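Local coordinates for protein lipid II:glycine glycyltransferase (Staphylococcus aureus, PDB 6SNR) that probably adds the first glycine of the pentaglycine bridge to the lysine of lipid II, using glycyl-tRNA as donor, in peptidoglycan synthesis, at residues A[231-236]-A[325-330]; A[240-245]-A[282-287]. All blocks are in the same frame, centred on the assembly; numbering follows the deposited sequence.

Interaction 1. Residues A[231-236]-A[325-330]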
loop_
_atom_site.group_PDB
_atom_site.type_symbol
_atom_site.label_atom_id
_atom_site.label_comp_id
_atom_site.label_asym_id
_atom_site.label_seq_id
_atom_site.Cartn_x
_atom_site.Cartn_y
_atom_site.Cartn_z
ATOM N N VAL A 231 13.400 1.985 6.882
ATOM C CA VAL A 231 13.573 1.898 8.365
ATOM C C VAL A 231 15.061 1.668 8.651
ATOM O O VAL A 231 15.648 0.739 8.112
ATOM C CB VAL A 231 12.758 0.764 8.966
ATOM C CG1 VAL A 231 12.974 0.669 10.481
ATOM C CG2 VAL A 231 11.268 0.957 8.657
ATOM N N LYS A 232 15.618 2.530 9.502
ATOM C CA LYS A 232 17.040 2.558 9.817
ATOM C C LYS A 232 17.261 2.229 11.311
ATOM O O LYS A 232 16.516 2.672 12.181
ATOM C CB LYS A 232 17.587 3.948 9.555
ATOM C CG LYS A 232 19.104 4.034 9.648
ATOM C CD LYS A 232 19.602 5.370 9.143
ATOM C CE LYS A 232 20.726 5.190 8.154
ATOM N NZ LYS A 232 21.428 6.491 7.984
ATOM N N LEU A 233 18.320 1.477 11.577
ATOM C CA LEU A 233 18.826 1.296 12.933
ATOM C C LEU A 233 20.123 2.090 12.943
ATOM O O LEU A 233 21.031 1.759 12.180
ATOM C CB LEU A 233 19.104 -0.171 13.199
ATOM C CG LEU A 233 19.899 -0.460 14.501
ATOM C CD1 LEU A 233 19.180 0.164 15.702
ATOM C CD2 LEU A 233 20.058 -1.959 14.688
ATOM N N ASP A 234 20.175 3.157 13.729
ATOM C CA ASP A 234 21.342 4.038 13.742
ATOM C C ASP A 234 22.028 3.949 15.105
ATOM O O ASP A 234 21.484 4.439 16.095
ATOM C CB ASP A 234 20.983 5.492 13.508
ATOM C CG ASP A 234 22.213 6.334 13.245
ATOM O OD1 ASP A 234 22.841 6.147 12.176
ATOM O OD2 ASP A 234 22.600 7.135 14.116
ATOM N N PRO A 235 23.219 3.358 15.134
ATOM C CA PRO A 235 23.922 3.200 16.431
ATOM C C PRO A 235 24.211 4.490 17.166
ATOM O O PRO A 235 24.062 4.527 18.381
ATOM C CB PRO A 235 25.238 2.550 16.034
ATOM C CG PRO A 235 24.952 1.825 14.782
ATOM C CD PRO A 235 23.888 2.614 14.059
ATOM N N LYS A 236 24.646 5.547 16.474
ATOM C CA LYS A 236 24.933 6.818 17.163
ATOM C C LYS A 236 23.727 7.396 17.866
ATOM O O LYS A 236 23.821 7.873 19.005
ATOM C CB LYS A 236 25.442 7.877 16.191
ATOM C CG LYS A 236 26.898 7.760 15.845
ATOM C CD LYS A 236 27.376 8.994 15.094
ATOM C CE LYS A 236 28.765 8.798 14.505
ATOM N NZ LYS A 236 28.865 7.602 13.612
ATOM N N ASN A 325 17.305 -9.871 6.532
ATOM C CA ASN A 325 17.353 -10.961 7.498
ATOM C C ASN A 325 17.961 -10.559 8.849
ATOM O O ASN A 325 17.973 -11.364 9.787
ATOM C CB ASN A 325 18.162 -12.135 6.896
ATOM C CG ASN A 325 17.516 -12.728 5.649
ATOM O OD1 ASN A 325 18.173 -12.913 4.627
ATOM N ND2 ASN A 325 16.252 -13.094 5.750
ATOM N N GLU A 326 18.455 -9.331 8.970
ATOM C CA GLU A 326 19.133 -8.903 10.196
ATOM C C GLU A 326 18.272 -8.044 11.124
ATOM O O GLU A 326 17.352 -7.354 10.687
ATOM C CB GLU A 326 20.373 -8.106 9.850
ATOM C CG GLU A 326 21.390 -8.836 9.004
ATOM C CD GLU A 326 22.546 -7.923 8.691
ATOM O OE1 GLU A 326 22.638 -7.472 7.535
ATOM O OE2 GLU A 326 23.328 -7.626 9.619
ATOM N N PHE A 327 18.601 -8.102 12.408
ATOM C CA PHE A 327 17.996 -7.268 13.446
ATOM C C PHE A 327 16.459 -7.320 13.476
ATOM O O PHE A 327 15.811 -6.318 13.816
ATOM C CB PHE A 327 18.515 -5.836 13.353
ATOM C CG PHE A 327 20.007 -5.736 13.407
ATOM C CD1 PHE A 327 20.676 -5.905 14.614
ATOM C CD2 PHE A 327 20.747 -5.494 12.257
ATOM C CE1 PHE A 327 22.060 -5.838 14.670
ATOM C CE2 PHE A 327 22.139 -5.427 12.311
ATOM C CZ PHE A 327 22.784 -5.585 13.525
ATOM N N ARG A 328 15.911 -8.511 13.209
ATOM C CA ARG A 328 14.451 -8.745 13.133
ATOM C C ARG A 328 13.753 -8.425 14.454
ATOM O O ARG A 328 12.587 -8.048 14.458
ATOM C CB ARG A 328 14.115 -10.192 12.747
ATOM C CG ARG A 328 14.635 -10.704 11.405
ATOM C CD ARG A 328 14.476 -12.229 11.276
ATOM N NE ARG A 328 15.128 -12.922 12.394
ATOM C CZ ARG A 328 15.252 -14.241 12.529
ATOM N NH1 ARG A 328 15.867 -14.730 13.604
ATOM N NH2 ARG A 328 14.776 -15.077 11.610
ATOM N N ASP A 329 14.458 -8.590 15.576
ATOM C CA ASP A 329 13.909 -8.271 16.905
ATOM C C ASP A 329 13.587 -6.796 17.136
ATOM O O ASP A 329 12.874 -6.455 18.070
ATOM C CB ASP A 329 14.859 -8.774 18.016
ATOM C CG ASP A 329 14.716 -10.252 18.293
ATOM O OD1 ASP A 329 14.099 -10.970 17.472
ATOM O OD2 ASP A 329 15.226 -10.702 19.357
ATOM N N PHE A 330 14.043 -5.909 16.251
ATOM C CA PHE A 330 13.656 -4.528 16.323
ATOM C C PHE A 330 12.283 -4.301 15.683
ATOM O O PHE A 330 11.793 -3.203 15.732
ATOM C CB PHE A 330 14.704 -3.665 15.607
ATOM C CG PHE A 330 15.902 -3.347 16.461
ATOM C CD1 PHE A 330 16.918 -4.271 16.611
ATOM C CD2 PHE A 330 15.972 -2.138 17.148
ATOM C CE1 PHE A 330 18.010 -3.986 17.429
ATOM C CE2 PHE A 330 17.061 -1.849 17.961
ATOM C CZ PHE A 330 18.085 -2.780 18.079
#
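L233 sets one methyl, CD2, over both the F327 and F330 rings and turns the other, CD1, to F330. CD2 sits over one face of the F327 ring, 4.1 Å from the ring centroid and 18° off the normal. It also lies over one face of the F330 ring, with that centroid 4.2 Å away and 19° off the normal. Each is a CH-pi contact in which the methyl is shifted from the ring centre toward the rim. CD1 works on F330 alone, touching CE2 at 3.7 Å and CZ at 3.9 Å. The leucine meets both phenylalanine side chains at about a right angle. With CG anti to the backbone N (chi1 169°), the L233 branch spans the gap between backbones whose nearest CA atoms, those of L233 and F330, are 8.5 Å apart.

In the fold, L233 closes strand 226-233 of a mixed sheet just before helix 235-262 begins, and D234 is the N-cap of that helix, its OD2 accepting from E237 N. The opposing loop links strand 315-323 to helix 332-347 in this FemABX-family protein.

The two rings are brought together by a tight turn, in which F330 N donates to F327 O at 3.0 Å and residues 328-330 form a 3-10 segment. Farther out, L233 is paired through its backbone with I302 on strand 302-312, while L294 of helix 267-297 touches both L233 and F327, extending the apolar cluster.

Interaction 2. Residues A[240-245]-A[282-287]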
loop_
_atom_site.group_PDB
_atom_site.type_symbol
_atom_site.label_atom_id
_atom_site.label_comp_id
_atom_site.label_asym_id
_atom_site.label_seq_id
_atom_site.Cartn_x
_atom_site.Cartn_y
_atom_site.Cartn_z
ATOM N N ALA A 240 23.257 7.875 22.002
ATOM C CA ALA A 240 22.788 9.095 22.656
ATOM C C ALA A 240 21.601 8.863 23.568
ATOM O O ALA A 240 21.538 9.435 24.656
ATOM C CB ALA A 240 22.459 10.159 21.607
ATOM N N LYS A 241 20.640 8.043 23.126
ATOM C CA LYS A 241 19.503 7.676 23.938
ATOM C C LYS A 241 19.997 6.947 25.218
ATOM O O LYS A 241 19.465 7.194 26.278
ATOM C CB LYS A 241 18.548 6.778 23.136
ATOM C CG LYS A 241 17.316 6.239 23.853
ATOM C CD LYS A 241 16.373 5.458 22.918
ATOM C CE LYS A 241 17.054 4.248 22.253
ATOM N NZ LYS A 241 16.167 3.070 22.002
ATOM N N VAL A 242 20.969 6.042 25.082
ATOM C CA VAL A 242 21.456 5.278 26.246
ATOM C C VAL A 242 22.133 6.232 27.231
ATOM O O VAL A 242 21.892 6.148 28.418
ATOM C CB VAL A 242 22.381 4.116 25.832
ATOM C CG1 VAL A 242 23.058 3.485 27.067
ATOM C CG2 VAL A 242 21.600 3.064 25.072
ATOM N N ASN A 243 22.923 7.165 26.729
ATOM C CA ASN A 243 23.601 8.141 27.586
ATOM C C ASN A 243 22.602 8.958 28.389
ATOM O O ASN A 243 22.807 9.241 29.577
ATOM C CB ASN A 243 24.504 9.052 26.761
ATOM C CG ASN A 243 25.752 8.355 26.283
ATOM O OD1 ASN A 243 26.181 7.371 26.885
ATOM N ND2 ASN A 243 26.339 8.835 25.182
ATOM N N GLN A 244 21.506 9.345 27.739
ATOM C CA GLN A 244 20.460 10.081 28.430
ATOM C C GLN A 244 19.806 9.216 29.500
ATOM O O GLN A 244 19.578 9.696 30.597
ATOM C CB GLN A 244 19.407 10.651 27.442
ATOM C CG GLN A 244 18.169 11.258 28.108
ATOM C CD GLN A 244 18.401 12.650 28.677
ATOM O OE1 GLN A 244 18.564 13.612 27.930
ATOM N NE2 GLN A 244 18.396 12.766 30.005
ATOM N N GLU A 245 19.523 7.952 29.189
ATOM C CA GLU A 245 18.933 7.011 30.157
ATOM C C GLU A 245 19.877 6.840 31.340
ATOM O O GLU A 245 19.421 6.832 32.485
ATOM C CB GLU A 245 18.599 5.645 29.520
ATOM C CG GLU A 245 17.369 5.666 28.599
ATOM C CD GLU A 245 17.074 4.334 27.900
ATOM O OE1 GLU A 245 17.483 3.272 28.413
ATOM O OE2 GLU A 245 16.406 4.344 26.826
ATOM N N ALA A 282 24.141 -0.941 34.726
ATOM C CA ALA A 282 25.118 -1.931 34.236
ATOM C C ALA A 282 24.685 -2.470 32.865
ATOM O O ALA A 282 25.515 -2.608 31.973
ATOM C CB ALA A 282 25.267 -3.048 35.220
ATOM N N LYS A 283 23.398 -2.782 32.719
ATOM C CA LYS A 283 22.857 -3.317 31.468
ATOM C C LYS A 283 22.957 -2.307 30.344
ATOM O O LYS A 283 23.277 -2.640 29.205
ATOM C CB LYS A 283 21.408 -3.752 31.650
ATOM C CG LYS A 283 21.266 -5.048 32.440
ATOM C CD LYS A 283 19.807 -5.451 32.590
ATOM C CE LYS A 283 19.671 -6.808 33.240
ATOM N NZ LYS A 283 19.644 -7.851 32.178
ATOM N N ASN A 284 22.640 -1.062 30.655
ATOM C CA ASN A 284 22.791 -0.003 29.661
ATOM C C ASN A 284 24.209 0.184 29.195
ATOM O O ASN A 284 24.497 0.418 28.005
ATOM C CB ASN A 284 22.207 1.305 30.201
ATOM C CG ASN A 284 20.725 1.421 29.911
ATOM O OD1 ASN A 284 20.351 1.510 28.750
ATOM N ND2 ASN A 284 19.888 1.425 30.938
ATOM N N GLU A 285 25.166 0.031 30.127
ATOM C CA GLU A 285 26.549 0.128 29.707
ATOM C C GLU A 285 26.983 -1.012 28.749
ATOM O O GLU A 285 27.740 -0.787 27.806
ATOM C CB GLU A 285 27.485 0.301 30.931
ATOM C CG GLU A 285 28.895 0.713 30.493
ATOM C CD GLU A 285 29.081 2.203 30.211
ATOM O OE1 GLU A 285 28.116 2.986 30.362
ATOM O OE2 GLU A 285 30.200 2.595 29.792
ATOM N N ASP A 286 26.492 -2.214 29.004
ATOM C CA ASP A 286 26.743 -3.355 28.166
ATOM C C ASP A 286 26.150 -3.074 26.770
ATOM O O ASP A 286 26.786 -3.356 25.753
ATOM C CB ASP A 286 26.082 -4.615 28.708
ATOM C CG ASP A 286 26.756 -5.168 29.963
ATOM O OD1 ASP A 286 27.921 -4.844 30.238
ATOM O OD2 ASP A 286 26.084 -5.967 30.633
ATOM N N LEU A 287 24.958 -2.503 26.745
ATOM C CA LEU A 287 24.314 -2.174 25.446
ATOM C C LEU A 287 25.116 -1.130 24.680
ATOM O O LEU A 287 25.253 -1.206 23.468
ATOM C CB LEU A 287 22.889 -1.664 25.660
ATOM C CG LEU A 287 22.090 -1.183 24.441
ATOM C CD1 LEU A 287 22.017 -2.315 23.442
ATOM C CD2 LEU A 287 20.714 -0.751 24.909
#
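V242 turns one methyl to L287 and the other to N284, and only the first of these contacts is apolar on both sides. CG2 meets L287 CD2 at 3.9 Å, the two side chains crossing obliquely; chi1 of L287 (176°) sets its CG anti to the backbone N and points the branch across to V242 CG2. V242 is buried, whereas L287 at the edge of the contact is exposed.

The backbone evidence identifies an antiparallel helical hairpin. Helices 235-262 and 267-297 follow one another in sequence, their local axes run at 162° and approach to 10.0 Å, and both have regular i to i+4 hydrogen bonds, such as E245 N to K241 O. The CA atoms of V242 and N284 are 6.4 Å apart, the nearest such pair. The hairpin resembles the coiled-coil-like helical arm of FemA from the same family.

Polar groups meet the opposite helix without a hydrogen bond between the segments. V242 CG1 packs against N284, lying 3.5 Å from its backbone O and 3.7 Å from its side-chain OD1. E245 OE1 stands 3.4 Å from N284 OD1, but both atoms are acceptors, so this is mere proximity and may be mildly unfavourable. The carboxylate and amide planes are 84° apart, nearly perpendicular, and the side chains cross at about a right angle. N284 ND2 has a weak hydrogen bond to K280 O, one turn back in its own helix. At the flank, N243 OD1 accepts from K288 NZ, and E285 OE2 forms a salt bridge with R289, while N284 also packs on L246 and L249 of helix 235-262.

Following the chain from the N terminus, strand 226-233 brings in the first segment of interaction 1, and helix 235-262 starts within that segment and carries the first segment of interaction 2. The chain then turns back into helix 267-297, where 282-287 closes interaction 2 across the helical hairpin. Strands 302-312 and 315-323 follow before the loop at 325-330 closes interaction 1, so the smaller loop is nested inside the larger. The contacts have centres about 17 Å apart and share helix 235-262. Interaction 1 joins the strand end at the base of the arm to the loop between strand 315-323 and helix 332-347; interaction 2 pairs the arm's two helices farther from the chain centre.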